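Local structure of 3,4-dihydroxy-2-butanone 4-phosphate synthase (Candida albicans, 1TKS) at residues B[68-73]-B[111-116]; B[132-137]-B[148-153]. The protein catalyses the conversion of D-ribulose 5-phosphate to formate and 3,4-dihydroxy-2-butanone 4-phosphate in riboflavin biosynthesis, probably with magnesium or manganese as cofactor. All coordinates share one frame; numbering follows the deposited sequence.

Interaction 1 of 2, residues B[68-73]-B[111-116]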
ATOM      1  N   ASN B  68      14.468  -9.983 -13.503  1.00 13.20           N
ATOM      2  CA  ASN B  68      15.809  -9.689 -14.001  1.00 13.92           C
ATOM      3  C   ASN B  68      15.748  -9.048 -15.388  1.00 13.93           C
ATOM      4  O   ASN B  68      16.488  -8.104 -15.679  1.00 13.71           O
ATOM      5  CB  ASN B  68      16.667 -10.962 -14.063  1.00 14.97           C
ATOM      6  CG  ASN B  68      17.063 -11.473 -12.683  1.00 16.77           C
ATOM      7  OD1 ASN B  68      17.133 -10.709 -11.720  1.00 17.77           O
ATOM      8  ND2 ASN B  68      17.347 -12.768 -12.591  1.00 17.82           N
ATOM      9  N   GLN B  69      14.864  -9.557 -16.241  1.00 14.82           N
ATOM     10  CA  GLN B  69      14.722  -9.023 -17.594  1.00 15.53           C
ATOM     11  C   GLN B  69      14.269  -7.568 -17.563  1.00 14.79           C
ATOM     12  O   GLN B  69      14.732  -6.745 -18.355  1.00 15.60           O
ATOM     13  CB  GLN B  69      13.714  -9.855 -18.398  1.00 17.74           C
ATOM     14  CG  GLN B  69      13.580  -9.414 -19.850  1.00 22.30           C
ATOM     15  CD  GLN B  69      12.647 -10.301 -20.657  1.00 26.12           C
ATOM     16  OE1 GLN B  69      11.430 -10.287 -20.460  1.00 29.25           O
ATOM     17  NE2 GLN B  69      13.215 -11.085 -21.568  1.00 28.04           N
ATOM     18  N   LEU B  70      13.366  -7.254 -16.637  1.00 13.65           N
ATOM     19  CA  LEU B  70      12.843  -5.901 -16.499  1.00 13.51           C
ATOM     20  C   LEU B  70      13.741  -5.010 -15.646  1.00 14.04           C
ATOM     21  O   LEU B  70      13.433  -3.839 -15.432  1.00 13.81           O
ATOM     22  CB  LEU B  70      11.439  -5.945 -15.888  1.00 14.73           C
ATOM     23  CG  LEU B  70      10.354  -6.610 -16.740  1.00 14.52           C
ATOM     24  CD1 LEU B  70       9.053  -6.677 -15.955  1.00 15.55           C
ATOM     25  CD2 LEU B  70      10.165  -5.823 -18.031  1.00 17.63           C
ATOM     26  N   GLU B  71      14.853  -5.568 -15.176  1.00 14.04           N
ATOM     27  CA  GLU B  71      15.803  -4.844 -14.339  1.00 16.03           C
ATOM     28  C   GLU B  71      15.164  -4.359 -13.044  1.00 15.91           C
ATOM     29  O   GLU B  71      15.261  -3.185 -12.684  1.00 17.00           O
ATOM     30  CB  GLU B  71      16.405  -3.659 -15.102  1.00 17.24           C
ATOM     31  CG  GLU B  71      17.232  -4.070 -16.310  1.00 19.95           C
ATOM     32  CD  GLU B  71      17.923  -2.895 -16.979  1.00 22.01           C
ATOM     33  OE1 GLU B  71      18.612  -3.116 -17.996  1.00 24.34           O
ATOM     34  OE2 GLU B  71      17.775  -1.756 -16.489  1.00 23.80           O
ATOM     35  N   LEU B  72      14.502  -5.281 -12.355  1.00 14.78           N
ATOM     36  CA  LEU B  72      13.855  -4.992 -11.082  1.00 14.66           C
ATOM     37  C   LEU B  72      14.585  -5.799 -10.011  1.00 15.48           C
ATOM     38  O   LEU B  72      14.125  -6.861  -9.589  1.00 15.71           O
ATOM     39  CB  LEU B  72      12.376  -5.394 -11.137  1.00 13.50           C
ATOM     40  CG  LEU B  72      11.484  -4.576 -12.079  1.00 12.43           C
ATOM     41  CD1 LEU B  72      10.090  -5.195 -12.141  1.00 11.99           C
ATOM     42  CD2 LEU B  72      11.410  -3.134 -11.590  1.00 13.93           C
ATOM     43  N   PRO B  73      15.752  -5.306  -9.566  1.00 16.85           N
ATOM     44  CA  PRO B  73      16.537  -6.002  -8.545  1.00 17.44           C
ATOM     45  C   PRO B  73      15.933  -5.906  -7.150  1.00 16.81           C
ATOM     46  O   PRO B  73      15.087  -5.049  -6.884  1.00 16.86           O
ATOM     47  CB  PRO B  73      17.895  -5.315  -8.634  1.00 17.68           C
ATOM     48  CG  PRO B  73      17.521  -3.907  -8.957  1.00 18.12           C
ATOM     49  CD  PRO B  73      16.445  -4.086 -10.017  1.00 18.32           C
ATOM     50  N   ARG B 111      -0.338  -4.869 -15.397  1.00  9.77           N
ATOM     51  CA  ARG B 111      -0.478  -5.561 -16.675  1.00 10.11           C
ATOM     52  C   ARG B 111       0.827  -5.440 -17.462  1.00 10.15           C
ATOM     53  O   ARG B 111       1.242  -6.379 -18.148  1.00 10.92           O
ATOM     54  CB  ARG B 111      -1.635  -4.969 -17.492  1.00  8.66           C
ATOM     55  CG  ARG B 111      -3.023  -5.131 -16.864  1.00  9.61           C
ATOM     56  CD  ARG B 111      -4.133  -4.856 -17.879  1.00  8.75           C
ATOM     57  NE  ARG B 111      -4.027  -3.521 -18.471  1.00  8.83           N
ATOM     58  CZ  ARG B 111      -4.478  -2.405 -17.902  1.00  8.26           C
ATOM     59  NH1 ARG B 111      -5.079  -2.448 -16.718  1.00  8.58           N
ATOM     60  NH2 ARG B 111      -4.313  -1.239 -18.514  1.00  8.96           N
ATOM     61  N   SER B 112       1.472  -4.284 -17.351  1.00  8.70           N
ATOM     62  CA  SER B 112       2.723  -4.038 -18.056  1.00  9.62           C
ATOM     63  C   SER B 112       3.848  -4.934 -17.550  1.00  9.67           C
ATOM     64  O   SER B 112       4.713  -5.351 -18.323  1.00  9.96           O
ATOM     65  CB  SER B 112       3.110  -2.564 -17.928  1.00  9.53           C
ATOM     66  OG  SER B 112       2.122  -1.737 -18.526  1.00 10.68           O
ATOM     67  N   LEU B 113       3.848  -5.241 -16.259  1.00 10.16           N
ATOM     68  CA  LEU B 113       4.894  -6.114 -15.741  1.00  9.59           C
ATOM     69  C   LEU B 113       4.714  -7.516 -16.309  1.00  9.53           C
ATOM     70  O   LEU B 113       5.679  -8.262 -16.461  1.00  9.66           O
ATOM     71  CB  LEU B 113       4.864  -6.143 -14.209  1.00  8.46           C
ATOM     72  CG  LEU B 113       5.319  -4.836 -13.546  1.00  8.81           C
ATOM     73  CD1 LEU B 113       4.849  -4.788 -12.102  1.00  9.82           C
ATOM     74  CD2 LEU B 113       6.838  -4.717 -13.629  1.00  9.11           C
ATOM     75  N   ALA B 114       3.477  -7.877 -16.639  1.00  9.94           N
ATOM     76  CA  ALA B 114       3.225  -9.202 -17.194  1.00  8.61           C
ATOM     77  C   ALA B 114       3.475  -9.255 -18.705  1.00 10.37           C
ATOM     78  O   ALA B 114       3.853 -10.297 -19.236  1.00 11.45           O
ATOM     79  CB  ALA B 114       1.796  -9.637 -16.886  1.00  9.65           C
ATOM     80  N   ASN B 115       3.275  -8.129 -19.387  1.00 10.96           N
ATOM     81  CA  ASN B 115       3.450  -8.055 -20.841  1.00 13.19           C
ATOM     82  C   ASN B 115       4.865  -8.404 -21.304  1.00 13.20           C
ATOM     83  O   ASN B 115       5.827  -7.731 -20.947  1.00 13.71           O
ATOM     84  CB  ASN B 115       3.085  -6.654 -21.343  1.00 13.74           C
ATOM     85  CG  ASN B 115       2.815  -6.622 -22.835  1.00 14.46           C
ATOM     86  OD1 ASN B 115       3.565  -7.194 -23.627  1.00 16.07           O
ATOM     87  ND2 ASN B 115       1.745  -5.942 -23.228  1.00 17.77           N
ATOM     88  N   PRO B 116       5.001  -9.461 -22.123  1.00 15.01           N
ATOM     89  CA  PRO B 116       6.298  -9.912 -22.643  1.00 16.99           C
ATOM     90  C   PRO B 116       7.046  -8.861 -23.454  1.00 17.42           C
ATOM     91  O   PRO B 116       8.267  -8.924 -23.582  1.00 17.63           O
ATOM     92  CB  PRO B 116       5.933 -11.121 -23.505  1.00 17.08           C
ATOM     93  CG  PRO B 116       4.671 -11.613 -22.905  1.00 18.88           C
ATOM     94  CD  PRO B 116       3.921 -10.343 -22.593  1.00 16.05           C
TER
HETATM   95  O   HOH W   1       9.710 -11.263 -22.963  1.00 38.38           O
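Leu70 and Leu72 both reach Leu113 through one methyl each, and they meet it at the same carbon, CD2. The closer approach is Leu72 CD1 to Leu113 CD2 at 3.6 Å; Leu70 CD1 lies 3.8 Å from the same Leu113 CD2. Leu70 CD1 also stands 3.8 Å from the backbone O of Leu113, so this methyl rests against the last turn of helix 103-114 as well as on the side chain. Leu113 does not leave its helix pointing straight at segment 68-73: its CG sits opposite the carbonyl carbon (chi1 -70°), and CD2, the methyl turned off the extended line of the chain, is the one that meets the two leucines. All three side chains are buried. Phe123 touches both Leu70 and Leu113, while Leu62 of strand 59-63 touches Leu72 and Leu113, which places the cluster over the two-stranded parallel sheet 59-63/129-134.

The two segments hold the C-terminal ends of helices 64-69 and 103-114 and the residues that follow them. The first closes in a Schellman motif, with Glu71 at positive phi (61°) and Glu71 N bonded to Asn68 O at 3.1 Å; this reversal lets Leu70 and Leu72, two residues apart, face the same helix.

The polar link is made by water. One molecule donates to Gln69 OE1 at 3.2 Å and to Pro116 O at 2.8 Å, bridging the segments beyond the leucines.

Interaction 2 of 2, residues B[132-137]-B[148-153]; sequences LRAVPG and AAVQLS
A strand-to-helix connection near the probable substrate site brings Ala134, at the end of strand 129-134, against Val150 of helix 145-155. The strand pairs in parallel with strand 59-63, and the chain then passes through the loop that carries Arg142, Arg143 and Gly144 before His145 and Thr146 open the helix. These five residues probably bind D-ribulose 5-phosphate, and His145 probably also binds a magnesium ion. The side chain of Ala134 lies about 4 Å from that of Thr146, so the strand end backs directly onto the first turn of this helix.

The apolar contact is small and buried. Ala134 presents its single methyl to the helix, and Val150 meets it with one branch: CG2 comes to 3.6 Å from Ala134 CB, whereas Val150 CB itself is 4.1 Å from Ala134 CB. The valine has CG1 opposite its backbone N (chi1 179°), which puts CG2 opposite the carbonyl carbon and on the strand side. Pro61 of strand 59-63 packs on Val150 and on the neighbouring Ala149, extending the apolar interface to the second strand of the sheet.

Beyond the strand, the chain continues through Pro136 to the exposed Gly137, whose positive phi (99°) suits a glycine, since a CB at this backbone conformation would press against the carbonyl O of Pro136. Here contact with the helix is looser: the side chain of Gln151 lies beside Gly137 and packs on Leu138 and Leu139. A polar tie between the departing chain and the first turns of the helix comes from Glu147, whose OE2 accepts a hydrogen bond from Val135 N.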
ATOM      1  N   LEU B 132       7.304  -8.586  -6.657  1.00  9.95           N
ATOM      2  CA  LEU B 132       7.867  -9.593  -5.759  1.00 10.27           C
ATOM      3  C   LEU B 132       8.537 -10.671  -6.599  1.00 10.09           C
ATOM      4  O   LEU B 132       8.015 -11.053  -7.642  1.00 12.33           O
ATOM      5  CB  LEU B 132       6.772 -10.233  -4.907  1.00 10.81           C
ATOM      6  CG  LEU B 132       5.919  -9.290  -4.063  1.00 11.63           C
ATOM      7  CD1 LEU B 132       5.031 -10.108  -3.136  1.00  8.10           C
ATOM      8  CD2 LEU B 132       6.811  -8.362  -3.260  1.00 11.52           C
ATOM      9  N   ARG B 133       9.688 -11.158  -6.144  1.00  8.73           N
ATOM     10  CA  ARG B 133      10.419 -12.185  -6.881  1.00  9.64           C
ATOM     11  C   ARG B 133      10.130 -13.606  -6.408  1.00  9.27           C
ATOM     12  O   ARG B 133      10.518 -13.992  -5.304  1.00 10.15           O
ATOM     13  CB  ARG B 133      11.924 -11.919  -6.792  1.00 10.10           C
ATOM     14  CG  ARG B 133      12.359 -10.622  -7.452  1.00 12.57           C
ATOM     15  CD  ARG B 133      13.871 -10.455  -7.406  1.00 17.43           C
ATOM     16  NE  ARG B 133      14.521 -11.464  -8.240  1.00 25.84           N
ATOM     17  CZ  ARG B 133      15.822 -11.499  -8.507  1.00 26.84           C
ATOM     18  NH1 ARG B 133      16.634 -10.578  -8.006  1.00 29.79           N
ATOM     19  NH2 ARG B 133      16.310 -12.457  -9.282  1.00 30.02           N
ATOM     20  N   ALA B 134       9.455 -14.383  -7.248  1.00  8.80           N
ATOM     21  CA  ALA B 134       9.133 -15.767  -6.912  1.00  9.20           C
ATOM     22  C   ALA B 134      10.345 -16.647  -7.217  1.00 10.57           C
ATOM     23  O   ALA B 134      10.937 -16.545  -8.291  1.00 12.19           O
ATOM     24  CB  ALA B 134       7.929 -16.233  -7.722  1.00 10.32           C
ATOM     25  N   VAL B 135      10.711 -17.513  -6.277  1.00  9.86           N
ATOM     26  CA  VAL B 135      11.868 -18.382  -6.469  1.00  9.57           C
ATOM     27  C   VAL B 135      11.637 -19.462  -7.521  1.00  9.99           C
ATOM     28  O   VAL B 135      10.505 -19.903  -7.740  1.00  9.95           O
ATOM     29  CB  VAL B 135      12.293 -19.072  -5.141  1.00  8.79           C
ATOM     30  CG1 VAL B 135      12.588 -18.026  -4.085  1.00  9.86           C
ATOM     31  CG2 VAL B 135      11.200 -20.028  -4.655  1.00  8.62           C
ATOM     32  N   PRO B 136      12.713 -19.886  -8.206  1.00 11.27           N
ATOM     33  CA  PRO B 136      12.606 -20.927  -9.230  1.00 11.27           C
ATOM     34  C   PRO B 136      12.051 -22.190  -8.578  1.00 10.57           C
ATOM     35  O   PRO B 136      12.469 -22.561  -7.480  1.00 12.25           O
ATOM     36  CB  PRO B 136      14.049 -21.111  -9.683  1.00 12.22           C
ATOM     37  CG  PRO B 136      14.624 -19.749  -9.526  1.00 11.64           C
ATOM     38  CD  PRO B 136      14.070 -19.312  -8.184  1.00 12.73           C
ATOM     39  N   GLY B 137      11.123 -22.855  -9.255  1.00 10.06           N
ATOM     40  CA  GLY B 137      10.533 -24.055  -8.694  1.00  8.84           C
ATOM     41  C   GLY B 137       9.198 -23.720  -8.061  1.00  9.31           C
ATOM     42  O   GLY B 137       8.408 -24.607  -7.749  1.00 10.16           O
ATOM     43  N   ALA B 148       2.817 -18.855  -5.104  1.00  8.90           N
ATOM     44  CA  ALA B 148       1.484 -19.318  -5.459  1.00  9.14           C
ATOM     45  C   ALA B 148       0.908 -18.525  -6.628  1.00  8.06           C
ATOM     46  O   ALA B 148       0.341 -19.104  -7.560  1.00  7.19           O
ATOM     47  CB  ALA B 148       0.558 -19.225  -4.258  1.00  8.88           C
ATOM     48  N   ALA B 149       1.059 -17.204  -6.587  1.00  8.65           N
ATOM     49  CA  ALA B 149       0.546 -16.348  -7.658  1.00  8.38           C
ATOM     50  C   ALA B 149       1.173 -16.700  -9.005  1.00  9.04           C
ATOM     51  O   ALA B 149       0.468 -16.873  -9.997  1.00  8.38           O
ATOM     52  CB  ALA B 149       0.804 -14.870  -7.327  1.00  9.85           C
ATOM     53  N   VAL B 150       2.499 -16.808  -9.048  1.00  9.14           N
ATOM     54  CA  VAL B 150       3.166 -17.146 -10.298  1.00  8.08           C
ATOM     55  C   VAL B 150       2.815 -18.575 -10.724  1.00  8.57           C
ATOM     56  O   VAL B 150       2.723 -18.868 -11.915  1.00  8.81           O
ATOM     57  CB  VAL B 150       4.700 -16.977 -10.167  1.00  7.03           C
ATOM     58  CG1 VAL B 150       5.394 -17.354 -11.475  1.00  6.54           C
ATOM     59  CG2 VAL B 150       5.023 -15.532  -9.796  1.00  9.82           C
ATOM     60  N   GLN B 151       2.598 -19.457  -9.753  1.00  7.39           N
ATOM     61  CA  GLN B 151       2.238 -20.842 -10.050  1.00  7.89           C
ATOM     62  C   GLN B 151       0.852 -20.896 -10.696  1.00  6.98           C
ATOM     63  O   GLN B 151       0.638 -21.634 -11.658  1.00  8.41           O
ATOM     64  CB  GLN B 151       2.226 -21.676  -8.768  1.00  6.94           C
ATOM     65  CG  GLN B 151       2.142 -23.183  -8.995  1.00 10.33           C
ATOM     66  CD  GLN B 151       3.508 -23.824  -9.111  1.00 11.36           C
ATOM     67  OE1 GLN B 151       3.950 -24.209 -10.196  1.00 15.46           O
ATOM     68  NE2 GLN B 151       4.190 -23.939  -7.981  1.00  8.20           N
ATOM     69  N   LEU B 152      -0.089 -20.125 -10.153  1.00  8.85           N
ATOM     70  CA  LEU B 152      -1.440 -20.091 -10.692  1.00  7.26           C
ATOM     71  C   LEU B 152      -1.421 -19.591 -12.128  1.00  7.42           C
ATOM     72  O   LEU B 152      -2.029 -20.193 -13.011  1.00  8.42           O
ATOM     73  CB  LEU B 152      -2.343 -19.199  -9.834  1.00  8.87           C
ATOM     74  CG  LEU B 152      -2.794 -19.844  -8.519  1.00  8.30           C
ATOM     75  CD1 LEU B 152      -3.366 -18.790  -7.583  1.00  9.01           C
ATOM     76  CD2 LEU B 152      -3.836 -20.921  -8.812  1.00  9.93           C
ATOM     77  N   SER B 153      -0.713 -18.493 -12.367  1.00  7.82           N
ATOM     78  CA  SER B 153      -0.631 -17.942 -13.710  1.00  8.80           C
ATOM     79  C   SER B 153      -0.038 -18.962 -14.683  1.00  9.59           C
ATOM     80  O   SER B 153      -0.543 -19.140 -15.792  1.00  9.28           O
ATOM     81  CB  SER B 153       0.203 -16.656 -13.702  1.00  8.32           C
ATOM     82  OG  SER B 153      -0.507 -15.617 -13.050  1.00  9.12           O
TER

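How the interactions relate
From the N terminus, helix 64-69 ends in segment 68-73; interaction 1 then closes a long, mostly irregular excursion of 37 residues by bringing back the end of helix 103-114. Only after this does the chain form strand 129-134 and, across a connection of ten residues, helix 145-155, which interaction 2 closes. The two loops therefore follow in series, neither nested nor crossed, with centres about 14 Å apart. Strand 129-134 joins them: Ile129 and Pro131 touch the leucines of interaction 1, and Ala134 serves interaction 2. The contacts also meet directly, Asn68 OD1 lying 3.1 Å from Arg133 NH2.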